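Local coordinates for signal recognition particle 19 kDa protein (Pyrococcus furiosus, PDB 3DLU) that binds directly to the 7S RNA of the archaeal signal recognition particle and helps assemble its ribonucleic core by mediating binding of SRP54, at the interface of chains A and B and the interface of chains A and C. Residues are numbered along the deposited sequence; one frame, centred on the assembly and turned at random. Chains: chain A/B/C, Signal recognition particle 19 kDa protein.

Contact 1: the interface of chains A and B. Residues chain A 55-57, 67; chain B 48-51.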
# COMPACT_ATOMS: atom_id res chain seq x y z
N LYS A 55 -8.07 0.04 -0.11
CA LYS A 55 -9.51 -0.06 0.13
C LYS A 55 -9.91 -1.52 0.02
O LYS A 55 -9.64 -2.17 -1.00
CB LYS A 55 -10.28 0.76 -0.92
CG LYS A 55 -9.77 2.18 -1.09
CD LYS A 55 -10.67 2.97 -2.04
CE LYS A 55 -10.05 4.33 -2.37
NZ LYS A 55 -10.89 5.14 -3.31
N LEU A 56 -10.53 -2.06 1.06
CA LEU A 56 -10.86 -3.47 1.08
C LEU A 56 -12.36 -3.67 1.26
O LEU A 56 -12.99 -3.01 2.07
CB LEU A 56 -10.11 -4.17 2.21
CG LEU A 56 -8.60 -4.11 2.03
CD1 LEU A 56 -7.88 -4.24 3.36
CD2 LEU A 56 -8.17 -5.20 1.07
N ASN A 57 -12.93 -4.59 0.48
CA ASN A 57 -14.35 -4.88 0.58
C ASN A 57 -14.62 -5.75 1.80
O ASN A 57 -14.07 -6.85 1.92
CB ASN A 57 -14.84 -5.58 -0.69
CG ASN A 57 -16.36 -5.59 -0.80
OD1 ASN A 57 -17.06 -5.76 0.20
ND2 ASN A 57 -16.86 -5.42 -2.02
N LEU A 67 -16.34 0.27 0.88
CA LEU A 67 -15.05 -0.36 1.18
C LEU A 67 -14.40 0.26 2.41
O LEU A 67 -14.44 1.47 2.60
CB LEU A 67 -14.10 -0.20 -0.01
CG LEU A 67 -14.59 -0.70 -1.37
CD1 LEU A 67 -13.65 -0.23 -2.48
CD2 LEU A 67 -14.70 -2.21 -1.36
N VAL B 48 -15.76 -5.11 -6.65
CA VAL B 48 -14.42 -4.68 -6.28
C VAL B 48 -14.04 -5.21 -4.90
O VAL B 48 -14.66 -4.85 -3.90
CB VAL B 48 -14.27 -3.15 -6.34
CG1 VAL B 48 -12.84 -2.76 -5.99
CG2 VAL B 48 -14.62 -2.66 -7.74
N ILE B 49 -13.04 -6.09 -4.88
CA ILE B 49 -12.55 -6.73 -3.66
C ILE B 49 -11.46 -5.89 -2.99
O ILE B 49 -11.43 -5.77 -1.77
CB ILE B 49 -11.98 -8.13 -3.98
CG1 ILE B 49 -13.00 -8.97 -4.74
CG2 ILE B 49 -11.51 -8.85 -2.70
CD1 ILE B 49 -14.19 -9.37 -3.91
N ARG B 50 -10.57 -5.32 -3.80
CA ARG B 50 -9.49 -4.50 -3.25
C ARG B 50 -9.01 -3.46 -4.26
O ARG B 50 -8.92 -3.74 -5.45
CB ARG B 50 -8.31 -5.38 -2.82
CG ARG B 50 -7.17 -4.58 -2.18
CD ARG B 50 -5.95 -5.42 -1.82
NE ARG B 50 -4.96 -4.57 -1.16
CZ ARG B 50 -3.64 -4.74 -1.21
NH1 ARG B 50 -3.12 -5.76 -1.86
NH2 ARG B 50 -2.84 -3.89 -0.57
N VAL B 51 -8.72 -2.26 -3.78
CA VAL B 51 -8.06 -1.25 -4.60
C VAL B 51 -6.91 -0.66 -3.81
O VAL B 51 -7.12 -0.07 -2.74
CB VAL B 51 -9.01 -0.12 -5.00
CG1 VAL B 51 -8.27 0.88 -5.89
CG2 VAL B 51 -10.23 -0.67 -5.70
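An antiparallel beta pairing joins two copies of SRP19 here. The end of strand 47-56 of chain A runs against the start of strand 47-55 of chain B, in a two-fold symmetric interface. SRP19 is a subunit of a particle with 7S RNA and SRP54, and this pairing of two copies may be a crystal contact. A:Lys55 and B:Val51 form a reciprocal backbone pair. The amide N of A:Lys55 donates to the carbonyl O of B:Val51 at 2.8 Å, and the N of B:Val51 returns a bond to the O of A:Lys55 at 2.9 Å. Both donors lie in the plane of the carbonyl they meet. The pairing continues at A:Asn57, just past the strand. The backbone N of A:Asn57 reaches the O of B:Ile49 at 3.0 Å, but from above the carbonyl plane. Its CG is anti to the backbone N (chi1 -165°), which carries the amide toward chain B. There ND2 of A:Asn57 donates to the backbone O of B:Val48 at 2.9 Å. This bond is fairly straight, 162° at the hydrogen. The acceptor lies in the plane of the side-chain amide, while ND2 stands above the plane of the B:Val48 carbonyl. A:Asn57 thus grips two successive carbonyls, one with its backbone and one with its side chain. A:Leu67 brings methyl CD2 near the same B:Val48 O, at 3.7 Å. On the paired strands, A:Leu56 and B:Arg50 lie alongside each other and point the same way. Methyl CD2 of A:Leu56 packs on CG of B:Arg50 at 3.5 Å and also touches its CD. The arginine chain is extended from CG to NE, so its aliphatic part does the packing.

Contact 2: the interface of chains A and C. Residues chain A 4-5, 7, 10, 72, 74, 81; chain C 5, 7, 10, 71-72, 81.
C:Trp7, A:Val5 and C:Val5 bury the most surface in this two-fold apolar patch between SRP19 copies, which may be a crystal contact. C:Trp7 has CG anti to its backbone N (chi1 175°). Methyl CG2 of A:Val74 sits over one ring face, toward the rim, and CG1 of A:Val74 meets CZ2 of C:Trp7 at 3.7 Å. A:Met72 crosses at about a right angle, its methyl CE lying over the same face at the pyrrole end, 3.6 Å from CD1 of C:Trp7. The methionine chain, bent at chi2 and chi3, turns its methyl to the indole. At the benzo end, CZ3 of C:Trp7 meets CA of A:Phe4. An alanine at C:Trp7 would remove the indole and would probably cost A:Val74 and the methyl of A:Met72 the flat surface they pack on. The two valines meet tip to tip, CG1 of A:Val5 lying 3.7 Å from CG1 of C:Val5. In each, CG1 takes the crowded position between backbone N and carbonyl carbon (chi1 63° and 65°). CG1 of A:Val5 also touches OE2 of C:Glu10, and CG1 of C:Val5 touches OE2 of A:Glu10. Within chain A, NZ of A:Lys81 donates a hydrogen bond to the O of A:Val5 and forms a salt bridge with OE2 of A:Glu10 at 2.7 Å. OE1 of A:Glu10 accepts a hydrogen bond from the backbone N of A:Trp7 from well above the carboxylate plane. Chain C repeats this. NZ of A:Lys81 lies 4.3 Å from NZ of C:Lys81. The carboxylates probably temper the repulsion. Waters 2 and 3 each bond both amines. Water 1 links the N of A:Val5, at 3.1 Å, to OE2 of C:Glu10, at 2.7 Å.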
# COMPACT_ATOMS: atom_id res chain seq x y z
N PHE A 4 6.12 15.77 7.01
CA PHE A 4 5.59 14.86 8.02
C PHE A 4 4.47 14.02 7.45
O PHE A 4 3.95 14.30 6.36
CB PHE A 4 5.11 15.62 9.27
CG PHE A 4 4.13 16.72 8.95
CD1 PHE A 4 4.56 18.03 8.79
CD2 PHE A 4 2.78 16.44 8.79
CE1 PHE A 4 3.66 19.04 8.48
CE2 PHE A 4 1.87 17.45 8.47
CZ PHE A 4 2.30 18.75 8.32
N VAL A 5 4.08 12.99 8.19
CA VAL A 5 3.00 12.12 7.78
C VAL A 5 1.67 12.62 8.35
O VAL A 5 1.61 13.14 9.46
CB VAL A 5 3.26 10.66 8.23
CG1 VAL A 5 3.32 10.56 9.76
CG2 VAL A 5 2.20 9.72 7.67
N TRP A 7 -1.95 10.83 9.09
CA TRP A 7 -2.71 9.59 9.15
C TRP A 7 -4.17 10.02 9.39
O TRP A 7 -4.44 10.75 10.35
CB TRP A 7 -2.12 8.71 10.27
CG TRP A 7 -2.88 7.47 10.57
CD1 TRP A 7 -3.31 6.53 9.67
CD2 TRP A 7 -3.27 6.99 11.86
NE1 TRP A 7 -3.98 5.51 10.33
CE2 TRP A 7 -3.96 5.77 11.67
CE3 TRP A 7 -3.11 7.48 13.16
CZ2 TRP A 7 -4.49 5.03 12.74
CZ3 TRP A 7 -3.64 6.74 14.23
CH2 TRP A 7 -4.32 5.53 14.00
N GLU A 10 -5.92 10.71 12.71
CA GLU A 10 -5.48 11.83 13.53
C GLU A 10 -6.50 12.97 13.58
O GLU A 10 -6.56 13.71 14.55
CB GLU A 10 -4.12 12.36 13.04
CG GLU A 10 -2.96 11.37 13.27
CD GLU A 10 -1.70 11.73 12.49
OE1 GLU A 10 -1.79 12.53 11.54
OE2 GLU A 10 -0.62 11.20 12.82
N MET A 72 -2.33 6.91 4.20
CA MET A 72 -1.45 7.91 4.79
C MET A 72 -0.99 8.87 3.72
O MET A 72 -0.99 8.54 2.53
CB MET A 72 -0.23 7.26 5.47
CG MET A 72 0.77 6.61 4.49
SD MET A 72 2.10 7.69 3.87
CE MET A 72 3.47 7.29 5.00
N VAL A 74 2.10 11.85 2.98
CA VAL A 74 3.28 12.59 3.38
C VAL A 74 3.15 13.97 2.75
O VAL A 74 2.90 14.08 1.55
CB VAL A 74 4.57 11.91 2.89
CG1 VAL A 74 5.77 12.76 3.27
CG2 VAL A 74 4.69 10.50 3.49
N LYS A 81 3.00 20.17 12.45
CA LYS A 81 1.98 19.18 12.15
C LYS A 81 0.64 19.47 12.86
O LYS A 81 -0.41 19.38 12.24
CB LYS A 81 2.45 17.77 12.49
CG LYS A 81 1.37 16.70 12.34
CD LYS A 81 1.95 15.30 12.44
CE LYS A 81 0.86 14.24 12.45
NZ LYS A 81 1.42 12.87 12.33
N VAL C 5 0.70 6.66 14.35
CA VAL C 5 1.43 6.18 13.19
C VAL C 5 2.93 6.38 13.43
O VAL C 5 3.34 7.34 14.07
CB VAL C 5 0.97 6.90 11.86
CG1 VAL C 5 1.30 8.40 11.90
CG2 VAL C 5 1.60 6.26 10.63
N TRP C 7 6.16 6.66 10.91
CA TRP C 7 6.65 6.78 9.54
C TRP C 7 8.17 6.61 9.65
O TRP C 7 8.81 7.30 10.43
CB TRP C 7 6.24 8.16 9.00
CG TRP C 7 6.76 8.53 7.63
CD1 TRP C 7 6.75 7.74 6.50
CD2 TRP C 7 7.33 9.78 7.23
NE1 TRP C 7 7.30 8.43 5.44
CE2 TRP C 7 7.67 9.68 5.86
CE3 TRP C 7 7.59 10.98 7.91
CZ2 TRP C 7 8.25 10.73 5.15
CZ3 TRP C 7 8.18 12.03 7.20
CH2 TRP C 7 8.50 11.90 5.84
N GLU C 10 10.79 9.30 10.29
CA GLU C 10 10.81 9.99 11.59
C GLU C 10 12.01 9.62 12.46
O GLU C 10 12.41 10.39 13.32
CB GLU C 10 9.51 9.73 12.37
CG GLU C 10 8.28 10.35 11.72
CD GLU C 10 6.97 9.78 12.26
OE1 GLU C 10 7.00 8.66 12.84
OE2 GLU C 10 5.92 10.43 12.09
N GLY C 71 6.58 3.27 3.49
CA GLY C 71 5.61 2.60 4.32
C GLY C 71 5.24 3.32 5.59
O GLY C 71 5.64 4.46 5.82
N MET C 72 4.46 2.64 6.42
CA MET C 72 3.96 3.23 7.65
C MET C 72 3.53 2.08 8.54
O MET C 72 3.17 1.01 8.04
CB MET C 72 2.78 4.18 7.38
CG MET C 72 1.51 3.49 6.88
SD MET C 72 0.33 3.02 8.18
CE MET C 72 -0.72 4.48 8.30
N LYS C 81 4.14 9.28 21.47
CA LYS C 81 4.85 8.91 20.26
C LYS C 81 6.35 9.22 20.33
O LYS C 81 7.18 8.43 19.88
CB LYS C 81 4.24 9.60 19.04
CG LYS C 81 5.01 9.40 17.75
CD LYS C 81 4.18 9.84 16.53
CE LYS C 81 5.02 9.89 15.24
NZ LYS C 81 4.14 10.02 14.04
O HOH W 1 5.79 12.73 10.73
O HOH W 2 1.71 11.64 14.91
O HOH W 3 4.16 12.87 13.20

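Contact 1 and contact 2 lie about 23 Å apart, measured between the centres of their C-alpha atoms. They share no residue. Chain A takes part in both, using the end of strand 47-56 with A:Asn57 and A:Leu67 for contact 1, and strands 3-6 and 68-76, A:Trp7, 3-10 helix 8-11 and the start of helix 81-100 for contact 2. Contact 1 rests largely on backbone pairing, contact 2 on side-chain packing and water bridges. Each has two-fold symmetry, so if both recur they could together tie the four copies of the deposited assembly. The structure alone does not show whether either pairing occurs in the signal recognition particle.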